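Local coordinates for In2-1 family protein, glutathione transferase lambda3 (Populus trichocarpa, PDB 4PQI) that binds glutathione and, as a monomeric Lambda-class glutathione transferase, probably catalyses glutathione-dependent thiol-transfer reactions, at residues N159-F164 and Q206-W211; Q45-T50 and D99-L104; Y39-A44 and N82-L87. All coordinates share one frame; numbering follows the deposited sequence.

Overall arrangement
Interactions 2 and 3 belong to the thioredoxin-like N-terminal domain of the GST fold, and interaction 1 to the helical C-terminal domain. Helix 42-54 joins the first two: its start, in interaction 3, meets the cis-proline loop and glutathione, and its continuation, in interaction 2, packs along helix 97-107. Their centres are about 10 Å apart and they touch directly, Val47 CG2 lying 3.7 Å from Pro85 CG, with Leu100 against Leu87. In interaction 2 the nearest side-chain atom of Arg46 is about 4 Å from glutathione. Interaction 1 stands apart beside two calcium ions, its centre about 28 Å from that of interaction 3 and across the centre of the chain.

Interaction 1. Residues N159-F164 and Q206-W211; sequences NALHKF and QKLAAW. With CA (calcium ion), chain C; CA (calcium ion), chain D.
Leu161 and Lys207 meet where helix 206-215 packs against the turn that follows helix 151-160, within the all-helical C-terminal domain of the glutathione transferase fold. The turn, type I from Ala160 to Lys163, has a backbone bond from Lys163 N to Ala160 O.

The apolar part centres on Leu161. Its CB faces Lys207 CB at 3.8 Å, while CD1 pushes in against the helix backbone, 3.5 Å from Lys207 O, and continues to Trp211 CB at 3.8 Å. CD2 comes obliquely to the Trp211 indole, the two side chains crossing at about a right angle. Leu161 CD1 also lies 3.8 Å from Leu208 CA, the two CD1 methyls being farther apart. Phe170 packs on both Leu161 and Trp211. The buried indole NE1 is satisfied by Asp179.

A second kind of contact lies nearer the surface. Lys207, its chain bent at chi2 (-71°), lays CG over one face of the His162 ring, 3.9 Å from the centroid and 29° off the normal, a CH-pi contact. CE passes over the same ring toward its rim. Across this contact the lysine thus uses its methylenes, and its ammonium does not touch the imidazole. The backbone N-H groups of Lys207 and Leu208, near the start of their helix, are taken up by the Glu158 carboxylate.

Carbonyls of the turn and of the next residue serve two calcium ions. Phe164 O binds one of them, together with four of the waters and Gly167 O; waters 1 and 3 of that shell also donate to Leu161 O. The other ion is bound by His162 O at 2.4 Å, with Asp165 among its remaining ligands. Water 4 in its shell is hydrogen-bonded to His162 as well, with 2.9 Å between the water oxygen and ND1.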
loop_
_atom_site.group_PDB
_atom_site.type_symbol
_atom_site.label_atom_id
_atom_site.label_comp_id
_atom_site.label_asym_id
_atom_site.label_seq_id
_atom_site.Cartn_x
_atom_site.Cartn_y
_atom_site.Cartn_z
ATOM N N ASN A 159 -18.218 8.071 -0.332
ATOM C CA ASN A 159 -19.487 7.396 -0.591
ATOM C C ASN A 159 -19.397 5.863 -0.478
ATOM O O ASN A 159 -20.293 5.228 0.082
ATOM C CB ASN A 159 -20.071 7.868 -1.921
ATOM C CG ASN A 159 -20.593 9.299 -1.835
ATOM O OD1 ASN A 159 -21.334 9.635 -0.926
ATOM N ND2 ASN A 159 -20.178 10.147 -2.765
ATOM N N ALA A 160 -18.301 5.288 -0.973
ATOM C CA ALA A 160 -18.036 3.864 -0.812
ATOM C C ALA A 160 -18.090 3.451 0.660
ATOM O O ALA A 160 -18.616 2.382 0.985
ATOM C CB ALA A 160 -16.667 3.477 -1.439
ATOM N N LEU A 161 -17.567 4.304 1.547
ATOM C CA LEU A 161 -17.554 4.010 2.982
ATOM C C LEU A 161 -18.942 4.017 3.639
ATOM O O LEU A 161 -19.088 3.582 4.783
ATOM C CB LEU A 161 -16.594 4.941 3.729
ATOM C CG LEU A 161 -15.115 4.613 3.516
ATOM C CD1 LEU A 161 -14.239 5.797 3.883
ATOM C CD2 LEU A 161 -14.696 3.343 4.302
ATOM N N HIS A 162 -19.949 4.519 2.926
ATOM C CA HIS A 162 -21.341 4.453 3.393
ATOM C C HIS A 162 -22.038 3.137 3.019
ATOM O O HIS A 162 -23.166 2.890 3.438
ATOM C CB HIS A 162 -22.161 5.628 2.837
ATOM C CG HIS A 162 -21.981 6.908 3.589
ATOM N ND1 HIS A 162 -22.771 7.253 4.665
ATOM C CD2 HIS A 162 -21.106 7.927 3.422
ATOM C CE1 HIS A 162 -22.388 8.427 5.130
ATOM N NE2 HIS A 162 -21.377 8.856 4.397
ATOM N N LYS A 163 -21.376 2.284 2.241
ATOM C CA LYS A 163 -22.025 1.056 1.772
ATOM C C LYS A 163 -22.307 0.059 2.928
ATOM O O LYS A 163 -23.433 -0.391 3.123
ATOM C CB LYS A 163 -21.186 0.418 0.649
ATOM C CG LYS A 163 -21.718 -0.910 0.116
ATOM C CD LYS A 163 -22.571 -0.733 -1.117
ATOM C CE LYS A 163 -22.796 -2.067 -1.826
ATOM N NZ LYS A 163 -23.476 -1.885 -3.142
ATOM N N PHE A 164 -21.281 -0.271 3.702
ATOM C CA PHE A 164 -21.434 -1.223 4.796
ATOM C C PHE A 164 -21.396 -0.499 6.149
ATOM O O PHE A 164 -20.411 0.177 6.481
ATOM C CB PHE A 164 -20.380 -2.350 4.686
ATOM C CG PHE A 164 -20.537 -3.189 3.441
ATOM C CD1 PHE A 164 -21.572 -4.110 3.338
ATOM C CD2 PHE A 164 -19.679 -3.028 2.355
ATOM C CE1 PHE A 164 -21.741 -4.878 2.185
ATOM C CE2 PHE A 164 -19.839 -3.787 1.194
ATOM C CZ PHE A 164 -20.881 -4.720 1.110
ATOM N N GLN A 206 -16.561 12.936 6.352
ATOM C CA GLN A 206 -16.553 12.402 7.707
ATOM C C GLN A 206 -16.055 10.960 7.764
ATOM O O GLN A 206 -15.205 10.615 8.582
ATOM C CB GLN A 206 -17.970 12.482 8.294
ATOM C CG GLN A 206 -18.464 13.892 8.621
ATOM C CD GLN A 206 -18.312 14.896 7.481
ATOM O OE1 GLN A 206 -17.662 15.934 7.636
ATOM N NE2 GLN A 206 -18.914 14.590 6.335
ATOM N N LYS A 207 -16.605 10.117 6.898
ATOM C CA LYS A 207 -16.301 8.692 6.916
ATOM C C LYS A 207 -14.863 8.434 6.497
ATOM O O LYS A 207 -14.225 7.496 6.975
ATOM C CB LYS A 207 -17.256 7.941 5.986
ATOM C CG LYS A 207 -18.707 7.934 6.447
ATOM C CD LYS A 207 -18.864 7.060 7.662
ATOM C CE LYS A 207 -20.324 6.833 8.000
ATOM N NZ LYS A 207 -20.437 5.942 9.182
ATOM N N LEU A 208 -14.356 9.269 5.598
ATOM C CA LEU A 208 -12.977 9.142 5.148
ATOM C C LEU A 208 -12.037 9.488 6.306
ATOM O O LEU A 208 -11.009 8.822 6.508
ATOM C CB LEU A 208 -12.712 10.052 3.943
ATOM C CG LEU A 208 -11.357 9.934 3.241
ATOM C CD1 LEU A 208 -11.191 8.564 2.575
ATOM C CD2 LEU A 208 -11.179 11.056 2.226
ATOM N N ALA A 209 -12.407 10.515 7.070
ATOM C CA ALA A 209 -11.626 10.911 8.233
ATOM C C ALA A 209 -11.577 9.796 9.282
ATOM O O ALA A 209 -10.527 9.532 9.863
ATOM C CB ALA A 209 -12.171 12.195 8.830
ATOM N N ALA A 210 -12.714 9.144 9.511
ATOM C CA ALA A 210 -12.791 8.029 10.453
ATOM C C ALA A 210 -11.937 6.867 9.972
ATOM O O ALA A 210 -11.237 6.231 10.759
ATOM C CB ALA A 210 -14.240 7.578 10.636
ATOM N N TRP A 211 -12.009 6.606 8.673
ATOM C CA TRP A 211 -11.219 5.561 8.030
ATOM C C TRP A 211 -9.706 5.758 8.239
ATOM O O TRP A 211 -9.016 4.836 8.675
ATOM C CB TRP A 211 -11.559 5.498 6.543
ATOM C CG TRP A 211 -10.813 4.446 5.801
ATOM C CD1 TRP A 211 -11.056 3.106 5.815
ATOM C CD2 TRP A 211 -9.696 4.648 4.930
ATOM N NE1 TRP A 211 -10.157 2.456 4.998
ATOM C CE2 TRP A 211 -9.308 3.381 4.450
ATOM C CE3 TRP A 211 -8.982 5.778 4.514
ATOM C CZ2 TRP A 211 -8.240 3.210 3.567
ATOM C CZ3 TRP A 211 -7.923 5.608 3.637
ATOM C CH2 TRP A 211 -7.568 4.333 3.167
HETATM CA CA CA C . -19.229 2.114 7.375
HETATM CA CA CA D . -24.984 3.281 4.894
HETATM O O HOH W 1 -17.905 3.991 7.552
HETATM O O HOH W 2 -17.461 1.432 5.769
HETATM O O HOH W 3 -21.154 3.400 6.787
HETATM O O HOH W 4 -24.196 5.315 6.202
HETATM O O HOH W 5 -20.115 2.355 9.750
#

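Interaction 2. Residues Q45-T50 and D99-L104; sequences QRVWIT and DLIKYL
Thr50 and Ile101 make the tight centre of this contact between helices 42-54 and 97-107 of the thioredoxin-like N-terminal domain. Segments 45-50 and 99-104 run nearly parallel, 13° between their axes and 9.1 Å apart at closest approach. Ile101 directs CG2 between Thr50 and the backbone of the facing helix, 3.3 Å from Thr50 OG1 and 3.6 Å from Arg46 O. Its CG1 takes the crowded position between backbone N and carbonyl carbon (chi1 65°), which leaves CG2 to make the approach.

Away from this centre the fit is looser. Val47 spreads its methyls, CG2 to Leu100 CB and CG1 to Leu104 CD1, the latter pair 4.1 Å apart. Thr50 CG2 rests on Leu104 CB at 3.9 Å. Asp99 is exposed on the solvent side, while the partly exposed Lys102 starts away from helix 42-54 toward Phe128 of helix 118-139, which it meets in a cation-pi contact. Arg46 touches Ile101 with CB, but its guanidinium leads off to Ala181 O and Ser97 OG.

With no hydrogen bond between the segments, the buried Thr50 hydroxyl turns back on its own helix: OG1 donates to Arg46 O at 3.0 Å, from the carbonyl face opposite to Thr50 N.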
loop_
_atom_site.group_PDB
_atom_site.type_symbol
_atom_site.label_atom_id
_atom_site.label_comp_id
_atom_site.label_asym_id
_atom_site.label_seq_id
_atom_site.Cartn_x
_atom_site.Cartn_y
_atom_site.Cartn_z
ATOM N N GLN A 45 4.396 -0.708 -0.425
ATOM C CA GLN A 45 3.854 -0.573 0.917
ATOM C C GLN A 45 2.612 -1.433 1.108
ATOM O O GLN A 45 2.439 -2.018 2.172
ATOM C CB GLN A 45 3.535 0.880 1.245
ATOM C CG GLN A 45 3.164 1.093 2.706
ATOM C CD GLN A 45 2.880 2.536 3.013
ATOM O OE1 GLN A 45 2.852 3.376 2.106
ATOM N NE2 GLN A 45 2.698 2.849 4.296
ATOM N N ARG A 46 1.766 -1.515 0.079
ATOM C CA ARG A 46 0.612 -2.415 0.112
ATOM C C ARG A 46 1.037 -3.813 0.553
ATOM O O ARG A 46 0.453 -4.388 1.454
ATOM C CB ARG A 46 -0.052 -2.503 -1.256
ATOM C CG ARG A 46 -0.849 -1.287 -1.687
ATOM C CD ARG A 46 -1.128 -1.363 -3.185
ATOM N NE ARG A 46 -2.110 -0.374 -3.646
ATOM C CZ ARG A 46 -2.415 -0.163 -4.925
ATOM N NH1 ARG A 46 -1.795 -0.849 -5.885
ATOM N NH2 ARG A 46 -3.322 0.748 -5.254
ATOM N N VAL A 47 2.069 -4.360 -0.082
ATOM C CA VAL A 47 2.453 -5.732 0.215
ATOM C C VAL A 47 3.094 -5.804 1.594
ATOM O O VAL A 47 2.870 -6.760 2.357
ATOM C CB VAL A 47 3.404 -6.293 -0.851
ATOM C CG1 VAL A 47 3.617 -7.778 -0.626
ATOM C CG2 VAL A 47 2.837 -6.034 -2.248
ATOM N N TRP A 48 3.865 -4.774 1.927
ATOM C CA TRP A 48 4.497 -4.668 3.238
ATOM C C TRP A 48 3.491 -4.765 4.402
ATOM O O TRP A 48 3.675 -5.549 5.328
ATOM C CB TRP A 48 5.275 -3.359 3.295
ATOM C CG TRP A 48 6.198 -3.204 4.458
ATOM C CD1 TRP A 48 6.419 -4.094 5.476
ATOM C CD2 TRP A 48 7.027 -2.071 4.728
ATOM N NE1 TRP A 48 7.337 -3.581 6.355
ATOM C CE2 TRP A 48 7.727 -2.342 5.918
ATOM C CE3 TRP A 48 7.243 -0.852 4.078
ATOM C CZ2 TRP A 48 8.633 -1.434 6.471
ATOM C CZ3 TRP A 48 8.141 0.039 4.623
ATOM C CH2 TRP A 48 8.820 -0.250 5.808
ATOM N N ILE A 49 2.434 -3.957 4.345
ATOM C CA ILE A 49 1.388 -3.981 5.356
ATOM C C ILE A 49 0.729 -5.360 5.451
ATOM O O ILE A 49 0.481 -5.856 6.553
ATOM C CB ILE A 49 0.287 -2.944 5.036
ATOM C CG1 ILE A 49 0.905 -1.548 4.895
ATOM C CG2 ILE A 49 -0.821 -2.980 6.101
ATOM C CD1 ILE A 49 -0.004 -0.545 4.154
ATOM N N THR A 50 0.439 -5.961 4.297
ATOM C CA THR A 50 -0.187 -7.276 4.257
ATOM C C THR A 50 0.706 -8.323 4.925
ATOM O O THR A 50 0.235 -9.121 5.743
ATOM C CB THR A 50 -0.554 -7.724 2.799
ATOM O OG1 THR A 50 -1.342 -6.723 2.149
ATOM C CG2 THR A 50 -1.326 -9.015 2.818
ATOM N N ASP A 99 -2.082 -8.061 -7.228
ATOM C CA ASP A 99 -1.928 -9.510 -7.358
ATOM C C ASP A 99 -1.186 -10.089 -6.161
ATOM O O ASP A 99 -1.508 -11.188 -5.699
ATOM C CB ASP A 99 -1.183 -9.898 -8.648
ATOM C CG ASP A 99 -1.989 -9.596 -9.922
ATOM O OD1 ASP A 99 -1.367 -9.454 -10.996
ATOM O OD2 ASP A 99 -3.244 -9.515 -9.865
ATOM N N LEU A 100 -0.186 -9.365 -5.658
ATOM C CA LEU A 100 0.598 -9.893 -4.549
ATOM C C LEU A 100 -0.188 -9.916 -3.223
ATOM O O LEU A 100 -0.119 -10.896 -2.479
ATOM C CB LEU A 100 1.951 -9.158 -4.405
ATOM C CG LEU A 100 2.972 -9.379 -5.540
ATOM C CD1 LEU A 100 4.199 -8.485 -5.379
ATOM C CD2 LEU A 100 3.395 -10.823 -5.604
ATOM N N ILE A 101 -0.951 -8.867 -2.919
ATOM C CA ILE A 101 -1.684 -8.885 -1.649
ATOM C C ILE A 101 -2.795 -9.936 -1.686
ATOM O O ILE A 101 -3.120 -10.586 -0.680
ATOM C CB ILE A 101 -2.195 -7.488 -1.223
ATOM C CG1 ILE A 101 -3.243 -6.927 -2.189
ATOM C CG2 ILE A 101 -1.008 -6.507 -1.105
ATOM C CD1 ILE A 101 -3.793 -5.566 -1.739
ATOM N N LYS A 102 -3.334 -10.140 -2.871
ATOM C CA LYS A 102 -4.320 -11.205 -3.066
ATOM C C LYS A 102 -3.708 -12.578 -2.870
ATOM O O LYS A 102 -4.351 -13.482 -2.333
ATOM C CB LYS A 102 -4.923 -11.106 -4.457
ATOM C CG LYS A 102 -6.107 -10.171 -4.527
ATOM C CD LYS A 102 -6.320 -9.724 -5.954
ATOM C CE LYS A 102 -7.619 -8.956 -6.104
ATOM N NZ LYS A 102 -7.691 -8.290 -7.444
ATOM N N TYR A 103 -2.456 -12.716 -3.293
ATOM C CA TYR A 103 -1.743 -13.997 -3.234
ATOM C C TYR A 103 -1.326 -14.362 -1.802
ATOM O O TYR A 103 -1.430 -15.534 -1.383
ATOM C CB TYR A 103 -0.535 -13.929 -4.166
ATOM C CG TYR A 103 0.314 -15.181 -4.255
ATOM C CD1 TYR A 103 -0.256 -16.428 -4.508
ATOM C CD2 TYR A 103 1.692 -15.105 -4.131
ATOM C CE1 TYR A 103 0.540 -17.568 -4.610
ATOM C CE2 TYR A 103 2.485 -16.226 -4.245
ATOM C CZ TYR A 103 1.909 -17.452 -4.480
ATOM O OH TYR A 103 2.724 -18.568 -4.576
ATOM N N LEU A 104 -0.846 -13.361 -1.058
ATOM C CA LEU A 104 -0.590 -13.543 0.365
ATOM C C LEU A 104 -1.868 -14.002 1.061
ATOM O O LEU A 104 -1.840 -14.963 1.826
ATOM C CB LEU A 104 -0.048 -12.266 1.009
ATOM C CG LEU A 104 1.361 -11.825 0.573
ATOM C CD1 LEU A 104 1.979 -10.804 1.557
ATOM C CD2 LEU A 104 2.262 -13.040 0.409
#

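Interaction 3. Residues Y39-A44 and N82-L87; sequences YTCPFA and NKVPSL. With GSH (glutathione), chain B.
The peptide bond before Pro85 is cis, as is usual in thioredoxin-like folds, and it sets the proline ring against the first turn of helix 42-54, where Pro85 CD lies 3.5 Å from Ala44 N. That N-H is used within its own segment: Cys41, at the N-cap, accepts it on SG with an almost straight bond (173°).

This is the glutathione site of the thioredoxin-like domain. Val84 holds the cysteinyl part of the ligand by two backbone bonds, N donating to O2 at 2.8 Å and O accepting from N2 at 2.9 Å. Lys83, bent at its last torsion, brings NZ to the carboxylate oxygen O32, 3.0 Å away. Across the contact, Cys41 SG lies 4.3 Å from Val84 CG2. Phe43 packs CB on Pro85 CD and turns its ring to the ligand, with CB1 of the gamma-glutamyl arm 3.8 Å above the ring centre. An alanine here would probably leave that arm without its aromatic support and Phe185 without its edge-to-face partner.

Around the contact, Pro85 also rests on Leu35 of strand 33-37 and on Ser97 and Leu100 of helix 97-107, while Ser86 pairs through its backbone with Tyr36 and so carries the loop into the sheet.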
loop_
_atom_site.group_PDB
_atom_site.type_symbol
_atom_site.label_atom_id
_atom_site.label_comp_id
_atom_site.label_asym_id
_atom_site.label_seq_id
_atom_site.Cartn_x
_atom_site.Cartn_y
_atom_site.Cartn_z
ATOM N N TYR A 39 11.473 1.194 0.385
ATOM C CA TYR A 39 10.758 1.567 1.607
ATOM C C TYR A 39 9.748 2.708 1.455
ATOM O O TYR A 39 8.825 2.825 2.260
ATOM C CB TYR A 39 11.736 1.919 2.726
ATOM C CG TYR A 39 12.447 0.742 3.353
ATOM C CD1 TYR A 39 11.750 -0.383 3.779
ATOM C CD2 TYR A 39 13.833 0.759 3.520
ATOM C CE1 TYR A 39 12.420 -1.463 4.361
ATOM C CE2 TYR A 39 14.503 -0.302 4.099
ATOM C CZ TYR A 39 13.803 -1.407 4.524
ATOM O OH TYR A 39 14.503 -2.452 5.106
ATOM N N THR A 40 9.921 3.552 0.442
ATOM C CA THR A 40 9.011 4.683 0.267
ATOM C C THR A 40 8.030 4.473 -0.888
ATOM O O THR A 40 7.269 5.378 -1.217
ATOM C CB THR A 40 9.777 6.000 0.025
ATOM O OG1 THR A 40 10.615 5.853 -1.130
ATOM C CG2 THR A 40 10.639 6.371 1.244
ATOM N N CYS A 41 8.065 3.298 -1.521
ATOM C CA CYS A 41 7.169 3.040 -2.644
ATOM C C CYS A 41 5.804 2.618 -2.104
ATOM O O CYS A 41 5.724 1.647 -1.333
ATOM C CB CYS A 41 7.728 1.942 -3.550
ATOM S SG CYS A 41 6.517 1.255 -4.719
ATOM N N PRO A 42 4.746 3.349 -2.495
ATOM C CA PRO A 42 3.388 3.079 -2.003
ATOM C C PRO A 42 2.800 1.778 -2.571
ATOM O O PRO A 42 1.971 1.155 -1.898
ATOM C CB PRO A 42 2.585 4.318 -2.449
ATOM C CG PRO A 42 3.331 4.856 -3.615
ATOM C CD PRO A 42 4.790 4.520 -3.394
ATOM N N PHE A 43 3.226 1.355 -3.763
ATOM C CA PHE A 43 2.734 0.078 -4.298
ATOM C C PHE A 43 3.311 -1.069 -3.470
ATOM O O PHE A 43 2.585 -1.987 -3.074
ATOM C CB PHE A 43 3.086 -0.102 -5.774
ATOM C CG PHE A 43 2.419 0.897 -6.683
ATOM C CD1 PHE A 43 1.113 0.699 -7.116
ATOM C CD2 PHE A 43 3.105 2.032 -7.108
ATOM C CE1 PHE A 43 0.496 1.623 -7.956
ATOM C CE2 PHE A 43 2.498 2.954 -7.943
ATOM C CZ PHE A 43 1.186 2.751 -8.366
ATOM N N ALA A 44 4.614 -0.998 -3.203
ATOM C CA ALA A 44 5.266 -1.970 -2.330
ATOM C C ALA A 44 4.719 -1.910 -0.897
ATOM O O ALA A 44 4.591 -2.935 -0.227
ATOM C CB ALA A 44 6.776 -1.745 -2.333
ATOM N N ASN A 82 11.516 -4.584 -14.021
ATOM C CA ASN A 82 12.338 -3.600 -13.312
ATOM C C ASN A 82 11.514 -2.578 -12.524
ATOM O O ASN A 82 11.700 -1.357 -12.667
ATOM C CB ASN A 82 13.295 -2.881 -14.271
ATOM C CG ASN A 82 14.433 -2.182 -13.532
ATOM O OD1 ASN A 82 14.627 -2.400 -12.340
ATOM N ND2 ASN A 82 15.185 -1.338 -14.242
ATOM N N LYS A 83 10.587 -3.100 -11.723
ATOM C CA LYS A 83 9.801 -2.310 -10.783
ATOM C C LYS A 83 9.645 -3.099 -9.497
ATOM O O LYS A 83 9.800 -4.320 -9.503
ATOM C CB LYS A 83 8.398 -2.024 -11.325
ATOM C CG LYS A 83 8.342 -1.162 -12.581
ATOM C CD LYS A 83 6.900 -0.845 -12.931
ATOM C CE LYS A 83 6.797 -0.223 -14.319
ATOM N NZ LYS A 83 7.779 0.879 -14.493
ATOM N N VAL A 84 9.309 -2.403 -8.409
ATOM C CA VAL A 84 8.965 -3.044 -7.136
ATOM C C VAL A 84 7.485 -2.748 -6.833
ATOM O O VAL A 84 6.952 -1.730 -7.283
ATOM C CB VAL A 84 9.901 -2.602 -5.978
ATOM C CG1 VAL A 84 11.309 -3.160 -6.195
ATOM C CG2 VAL A 84 9.927 -1.090 -5.797
ATOM N N PRO A 85 6.808 -3.640 -6.102
ATOM C CA PRO A 85 7.340 -4.886 -5.526
ATOM C C PRO A 85 7.370 -6.086 -6.474
ATOM O O PRO A 85 6.608 -6.162 -7.432
ATOM C CB PRO A 85 6.363 -5.180 -4.398
ATOM C CG PRO A 85 5.046 -4.604 -4.891
ATOM C CD PRO A 85 5.423 -3.365 -5.658
ATOM N N SER A 86 8.236 -7.044 -6.165
ATOM C CA SER A 86 8.116 -8.366 -6.741
ATOM C C SER A 86 8.354 -9.372 -5.619
ATOM O O SER A 86 9.065 -9.101 -4.660
ATOM C CB SER A 86 9.091 -8.573 -7.917
ATOM O OG SER A 86 10.438 -8.498 -7.470
ATOM N N LEU A 87 7.719 -10.524 -5.724
ATOM C CA LEU A 87 7.840 -11.520 -4.686
ATOM C C LEU A 87 8.478 -12.783 -5.245
ATOM O O LEU A 87 8.028 -13.316 -6.263
ATOM C CB LEU A 87 6.469 -11.862 -4.128
ATOM C CG LEU A 87 6.462 -12.848 -2.960
ATOM C CD1 LEU A 87 6.806 -12.120 -1.665
ATOM C CD2 LEU A 87 5.083 -13.479 -2.880
HETATM N N1 GSH B . 1.565 -1.439 -11.173
HETATM C CA1 GSH B . 2.737 -1.708 -10.352
HETATM C C1 GSH B . 2.319 -2.330 -9.044
HETATM O O11 GSH B . 3.006 -3.210 -8.480
HETATM O O12 GSH B . 1.251 -1.989 -8.504
HETATM C CB1 GSH B . 3.503 -0.405 -10.134
HETATM C CG1 GSH B . 4.687 -0.558 -9.185
HETATM C CD1 GSH B . 5.591 0.645 -9.353
HETATM O OE1 GSH B . 5.341 1.572 -10.373
HETATM N N2 GSH B . 6.614 0.827 -8.523
HETATM C CA2 GSH B . 7.482 1.975 -8.732
HETATM C C2 GSH B . 8.752 1.576 -9.430
HETATM O O2 GSH B . 9.323 0.314 -9.205
HETATM C CB2 GSH B . 7.817 2.632 -7.397
HETATM S SG2 GSH B . 6.535 3.790 -6.868
HETATM N N3 GSH B . 9.309 2.460 -10.240
HETATM C CA3 GSH B . 10.715 2.360 -10.582
HETATM C C3 GSH B . 10.872 2.223 -12.075
HETATM O O31 GSH B . 12.010 2.071 -12.586
HETATM O O32 GSH B . 9.856 2.258 -12.814
#